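PDB 5JY1: putative short-chain dehydrogenase/reductase from Burkholderia xenovorans, which binds NAD and, as a member of the short-chain dehydrogenase/reductase family, is probably an oxidoreductase, perhaps acting as a 3-oxoacyl-[acyl-carrier-protein] reductase. Local coordinates for residues Thr70-Thr73 against Ser77-Ala80; Ala99-Pro104 against Leu120-Trp125. All coordinates share one frame; numbering follows the deposited sequence.

Contact 1 of 2, residues Thr70-Thr73 against Ser77-Ala80. With NAD (nicotinamide-adenine-dinucleotide), chain E.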
# COMPACT_ATOMS: atom_id res chain seq x y z
N THR A 70 12.08 28.31 -18.37
CA THR A 70 12.76 27.29 -17.57
C THR A 70 12.77 25.98 -18.34
O THR A 70 11.74 25.55 -18.86
CB THR A 70 12.04 27.08 -16.22
OG1 THR A 70 11.94 28.33 -15.53
CG2 THR A 70 12.80 26.09 -15.35
N ASP A 71 13.95 25.35 -18.41
CA ASP A 71 14.13 24.02 -18.99
C ASP A 71 14.52 23.10 -17.85
O ASP A 71 15.66 23.15 -17.38
CB ASP A 71 15.20 24.06 -20.08
CG ASP A 71 15.41 22.71 -20.77
OD1 ASP A 71 14.96 21.67 -20.25
OD2 ASP A 71 16.05 22.68 -21.85
N VAL A 72 13.59 22.25 -17.40
CA VAL A 72 13.81 21.43 -16.21
C VAL A 72 14.78 20.29 -16.48
O VAL A 72 15.12 19.53 -15.56
CB VAL A 72 12.50 20.88 -15.63
CG1 VAL A 72 11.56 22.04 -15.24
CG2 VAL A 72 11.82 19.92 -16.60
N THR A 73 15.25 20.14 -17.73
CA THR A 73 16.36 19.22 -17.98
C THR A 73 17.71 19.84 -17.64
O THR A 73 18.73 19.14 -17.72
CB THR A 73 16.36 18.74 -19.43
OG1 THR A 73 16.66 19.83 -20.31
CG2 THR A 73 15.00 18.14 -19.81
N SER A 77 19.11 26.02 -15.11
CA SER A 77 17.88 26.74 -15.45
C SER A 77 16.88 26.69 -14.30
O SER A 77 16.22 27.69 -14.00
CB SER A 77 17.26 26.14 -16.71
OG SER A 77 16.08 26.84 -17.09
N ILE A 78 16.75 25.52 -13.67
CA ILE A 78 15.88 25.39 -12.50
C ILE A 78 16.36 26.30 -11.38
O ILE A 78 15.57 27.02 -10.75
CB ILE A 78 15.84 23.92 -12.05
CG1 ILE A 78 15.13 23.06 -13.08
CG2 ILE A 78 15.18 23.82 -10.69
CD1 ILE A 78 15.25 21.56 -12.82
N GLU A 79 17.68 26.29 -11.11
CA GLU A 79 18.22 27.11 -10.03
C GLU A 79 18.01 28.59 -10.33
O GLU A 79 17.68 29.37 -9.42
CB GLU A 79 19.71 26.80 -9.83
CG GLU A 79 19.93 25.44 -9.20
CD GLU A 79 21.40 25.11 -9.00
OE1 GLU A 79 22.24 25.74 -9.65
OE2 GLU A 79 21.69 24.20 -8.19
N ALA A 80 18.13 28.97 -11.59
CA ALA A 80 17.88 30.36 -11.97
C ALA A 80 16.42 30.74 -11.74
O ALA A 80 16.13 31.85 -11.28
CB ALA A 80 18.30 30.59 -13.43
PA NAD E . 1.00 18.20 -20.40
O1A NAD E . 1.69 17.42 -21.48
O2A NAD E . -0.40 18.64 -20.77
O5B NAD E . 1.91 19.53 -19.96
C5B NAD E . 3.27 19.33 -19.81
C4B NAD E . 3.95 20.74 -19.58
O4B NAD E . 5.20 20.55 -19.32
C3B NAD E . 3.90 21.53 -20.93
O3B NAD E . 3.46 22.84 -20.71
C2B NAD E . 5.33 21.49 -21.41
O2B NAD E . 5.62 22.63 -22.36
C1B NAD E . 5.99 21.58 -20.27
N9A NAD E . 7.36 21.11 -20.42
C8A NAD E . 7.76 20.08 -21.17
N7A NAD E . 9.07 19.98 -21.05
C5A NAD E . 9.48 20.95 -20.23
C6A NAD E . 10.77 21.28 -19.79
N6A NAD E . 12.11 20.76 -19.99
N1A NAD E . 10.92 22.30 -18.97
C2A NAD E . 9.83 23.03 -18.56
N3A NAD E . 8.58 22.72 -18.99
C4A NAD E . 8.43 21.65 -19.84
O3 NAD E . 0.97 17.25 -19.04
PN NAD E . -0.29 16.91 -18.06
O1N NAD E . -1.18 15.88 -18.74
O2N NAD E . -1.13 18.15 -17.68
O5D NAD E . 0.36 16.20 -16.72
C5D NAD E . 1.04 17.01 -15.76
C4D NAD E . 1.63 16.12 -14.62
O4D NAD E . 0.72 15.25 -14.19
C3D NAD E . 2.77 15.27 -15.20
O3D NAD E . 3.76 15.10 -14.30
C2D NAD E . 2.08 13.92 -15.51
O2D NAD E . 3.14 12.88 -15.59
C1D NAD E . 1.26 13.77 -14.49
N1N NAD E . 0.12 12.92 -14.81
C2N NAD E . -0.93 13.40 -15.54
C3N NAD E . -2.02 12.58 -15.85
C7N NAD E . -3.18 13.10 -16.66
O7N NAD E . -4.21 12.45 -16.77
N7N NAD E . -3.09 14.35 -17.31
C4N NAD E . -2.04 11.29 -15.41
C5N NAD E . -1.01 10.81 -14.67
C6N NAD E . 0.09 11.63 -14.37
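The adenine pocket for NAD is bounded here by the loop Thr-70 to Thr-73, which is tied by Ser-77 and Ile-78 to the first turns of the helix that follows it. Ser-77 OG accepts a nearly straight hydrogen bond from Asp-71 N (2.9 Å, 170°). A chi1 of -178° swings the hydroxyl opposite the serine's own N and out to the loop backbone, where it also comes within 3.4 Å of Thr-70 CA. The next residue, Ile-78, lays its CD1 against the backbone of Val-72, 3.4 Å from Val-72 O, and the same methyl meets Val-72 CB at 4.0 Å. The loop runs from the end of strand 64-69 into helix 75-89 of the Rossmann fold, and it carries the Asp-Val pair that short-chain dehydrogenases commonly use to read adenine. Val-72 N donates to NAD N1A (3.1 Å, 172°), the straighter hold on the adenine, while the bond from NAD N6A to Asp-71 OD1 is weak. The valine methyl CG2 lies 3.5 Å from NAD N6A. Thr-73 N closes an Asx turn by donating to Asp-71 OD1 at 3.0 Å from above the carboxylate plane, which helps set the rotation of the carboxylate that meets the adenine amino group. Thr-70 OG1 hydrogen-bonds to Val-68 O, while Thr-70 CG2 packs beside Ser-77. Val-72 and Ile-78 also touch Ala-126 and Ala-130, respectively, of helix 113-141.

Contact 2 of 2, residues Ala99-Pro104 against Leu120-Trp125. With NAD (nicotinamide-adenine-dinucleotide), chain E; EDO (1,2-ethanediol), chain G.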
# COMPACT_ATOMS: atom_id res chain seq x y z
N ALA A 99 6.18 19.31 -14.74
CA ALA A 99 6.56 19.22 -16.15
C ALA A 99 6.70 17.76 -16.61
O ALA A 99 7.12 16.88 -15.85
CB ALA A 99 7.88 19.96 -16.39
N PHE A 100 6.36 17.52 -17.88
CA PHE A 100 6.31 16.18 -18.43
C PHE A 100 6.65 16.22 -19.92
O PHE A 100 6.24 17.14 -20.63
CB PHE A 100 4.92 15.58 -18.20
CG PHE A 100 4.58 14.44 -19.12
CD1 PHE A 100 5.07 13.17 -18.87
CD2 PHE A 100 3.74 14.64 -20.20
CE1 PHE A 100 4.75 12.12 -19.71
CE2 PHE A 100 3.42 13.58 -21.04
CZ PHE A 100 3.93 12.33 -20.79
N VAL A 101 7.42 15.23 -20.38
CA VAL A 101 7.70 15.03 -21.80
C VAL A 101 7.44 13.56 -22.14
O VAL A 101 8.02 12.67 -21.50
CB VAL A 101 9.14 15.42 -22.16
CG1 VAL A 101 9.41 15.10 -23.62
CG2 VAL A 101 9.39 16.89 -21.89
N PRO A 102 6.61 13.27 -23.13
CA PRO A 102 6.32 11.87 -23.46
C PRO A 102 7.41 11.20 -24.28
O PRO A 102 8.15 11.83 -25.03
CB PRO A 102 5.02 11.97 -24.27
CG PRO A 102 5.11 13.31 -24.93
CD PRO A 102 5.78 14.20 -23.91
N THR A 103 7.50 9.88 -24.11
CA THR A 103 8.24 9.00 -25.00
C THR A 103 7.27 8.12 -25.77
O THR A 103 6.10 8.00 -25.39
CB THR A 103 9.23 8.12 -24.22
OG1 THR A 103 8.52 7.32 -23.26
CG2 THR A 103 10.28 8.97 -23.52
N PRO A 104 7.70 7.48 -26.87
CA PRO A 104 6.78 6.64 -27.64
C PRO A 104 6.18 5.51 -26.80
O PRO A 104 6.85 4.89 -25.97
CB PRO A 104 7.67 6.08 -28.75
CG PRO A 104 8.68 7.13 -28.96
CD PRO A 104 8.98 7.68 -27.59
N LEU A 120 13.88 9.74 -17.09
CA LEU A 120 14.51 9.99 -15.79
C LEU A 120 14.93 11.45 -15.65
O LEU A 120 14.78 12.04 -14.58
CB LEU A 120 15.72 9.07 -15.61
CG LEU A 120 15.43 7.59 -15.33
CD1 LEU A 120 16.72 6.80 -15.41
CD2 LEU A 120 14.76 7.38 -13.97
N THR A 121 15.41 12.07 -16.74
CA THR A 121 15.83 13.47 -16.67
C THR A 121 14.64 14.39 -16.45
O THR A 121 14.65 15.24 -15.55
CB THR A 121 16.59 13.87 -17.93
OG1 THR A 121 17.75 13.04 -18.10
CG2 THR A 121 17.03 15.34 -17.85
N THR A 122 13.59 14.26 -17.28
CA THR A 122 12.51 15.24 -17.25
C THR A 122 11.60 15.06 -16.04
O THR A 122 10.98 16.03 -15.58
CB THR A 122 11.67 15.19 -18.53
OG1 THR A 122 11.02 13.91 -18.64
CG2 THR A 122 12.53 15.42 -19.75
N SER A 123 11.49 13.84 -15.52
CA SER A 123 10.70 13.61 -14.32
C SER A 123 11.57 13.61 -13.06
O SER A 123 11.45 14.50 -12.21
CB SER A 123 9.92 12.29 -14.44
OG SER A 123 8.95 12.38 -15.47
N LEU A 124 12.50 12.66 -12.96
CA LEU A 124 13.15 12.43 -11.68
C LEU A 124 14.21 13.49 -11.39
O LEU A 124 14.19 14.12 -10.33
CB LEU A 124 13.76 11.03 -11.64
CG LEU A 124 14.33 10.58 -10.30
CD1 LEU A 124 13.29 10.72 -9.20
CD2 LEU A 124 14.83 9.14 -10.40
N TRP A 125 15.17 13.68 -12.30
CA TRP A 125 16.22 14.67 -12.07
C TRP A 125 15.64 16.07 -11.92
O TRP A 125 16.06 16.84 -11.05
CB TRP A 125 17.24 14.62 -13.20
CG TRP A 125 18.22 13.49 -13.06
CD1 TRP A 125 18.19 12.28 -13.70
CD2 TRP A 125 19.37 13.47 -12.20
NE1 TRP A 125 19.27 11.50 -13.30
CE2 TRP A 125 20.00 12.22 -12.39
CE3 TRP A 125 19.94 14.39 -11.31
CZ2 TRP A 125 21.18 11.87 -11.71
CZ3 TRP A 125 21.09 14.04 -10.64
CH2 TRP A 125 21.71 12.79 -10.85
PA NAD E . 1.00 18.20 -20.40
O1A NAD E . 1.69 17.42 -21.48
O2A NAD E . -0.40 18.64 -20.77
O5B NAD E . 1.91 19.53 -19.96
C5B NAD E . 3.27 19.33 -19.81
C4B NAD E . 3.95 20.74 -19.58
O4B NAD E . 5.20 20.55 -19.32
C3B NAD E . 3.90 21.53 -20.93
O3B NAD E . 3.46 22.84 -20.71
C2B NAD E . 5.33 21.49 -21.41
O2B NAD E . 5.62 22.63 -22.36
C1B NAD E . 5.99 21.58 -20.27
N9A NAD E . 7.36 21.11 -20.42
C8A NAD E . 7.76 20.08 -21.17
N7A NAD E . 9.07 19.98 -21.05
C5A NAD E . 9.48 20.95 -20.23
C6A NAD E . 10.77 21.28 -19.79
N6A NAD E . 12.11 20.76 -19.99
N1A NAD E . 10.92 22.30 -18.97
C2A NAD E . 9.83 23.03 -18.56
N3A NAD E . 8.58 22.72 -18.99
C4A NAD E . 8.43 21.65 -19.84
O3 NAD E . 0.97 17.25 -19.04
PN NAD E . -0.29 16.91 -18.06
O1N NAD E . -1.18 15.88 -18.74
O2N NAD E . -1.13 18.15 -17.68
O5D NAD E . 0.36 16.20 -16.72
C5D NAD E . 1.04 17.01 -15.76
C4D NAD E . 1.63 16.12 -14.62
O4D NAD E . 0.72 15.25 -14.19
C3D NAD E . 2.77 15.27 -15.20
O3D NAD E . 3.76 15.10 -14.30
C2D NAD E . 2.08 13.92 -15.51
O2D NAD E . 3.14 12.88 -15.59
C1D NAD E . 1.26 13.77 -14.49
N1N NAD E . 0.12 12.92 -14.81
C2N NAD E . -0.93 13.40 -15.54
C3N NAD E . -2.02 12.58 -15.85
C7N NAD E . -3.18 13.10 -16.66
O7N NAD E . -4.21 12.45 -16.77
N7N NAD E . -3.09 14.35 -17.31
C4N NAD E . -2.04 11.29 -15.41
C5N NAD E . -1.01 10.81 -14.67
C6N NAD E . 0.09 11.63 -14.37
C1 EDO G . 5.36 8.88 -21.77
O1 EDO G . 6.69 8.74 -21.23
C2 EDO G . 4.35 8.26 -20.81
O2 EDO G . 3.06 8.85 -21.02
O HOH W 1 9.09 17.04 -13.88
O HOH W 2 6.88 14.10 -15.57
O HOH W 3 10.71 12.14 -21.25
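Ala-99 and Thr-122 meet through their backbones, joined by a water that donates to Ala-99 O (2.8 Å) and to Thr-122 O (2.7 Å). A second water also donates to Ala-99 O and bonds to Ser-123 OG, so the carbonyl receives two waters that link it to successive helix residues. The methyl of Ala-99 lies against the adenine of NAD. Phe-100 turns away from the helix, with CB 3.7 Å from NAD C3D, and NAD O1A sits at the ring edge, in plane. At Val-101 the direct apolar touch is made, CG2 against Thr-122 CG2 at 4.1 Å. With CG2 anti to its carbonyl carbon, the same valine methyl also reaches NAD N7A at 3.2 Å. Val-101 O takes a third water, which accepts in turn from Thr-122 OG1 (3.2 Å). Farther on, Thr-103 OG1 accepts from O1 of an ethanediol, probably from the crystallisation liquor, and bonds to Asp-163. The loop thus leaves strand 94-97 of the Rossmann sheet and passes between NAD and helix 113-141. That helix has a wider pi-type turn at 120-125; Leu-120, Ser-123 and Leu-124 pack against helix 162-182, and Leu-120, Leu-124 and Trp-125 also touch the second subunit.

How the contacts relate
Going from the N terminus, contact 1 closes first, a short loop that turns strand 64-69, an outermost strand of the sheet within this chain, into helix 75-89. Contact 2 follows wholly after it, without nesting or crossing, and spans the longer excursion from strand 94-97 to helix 113-141. The two nevertheless meet in space, with centres about 14 Å apart. Thr-73 CG2 packs on Thr-122 CG2 at 3.7 Å, and Val-72 CG2 on Ala-99 CB at 4.0 Å. Segments 70-73 and 99-104 thereby join the C-terminal ends of two parallel strands around NAD, with helix 113-141 touching both loops.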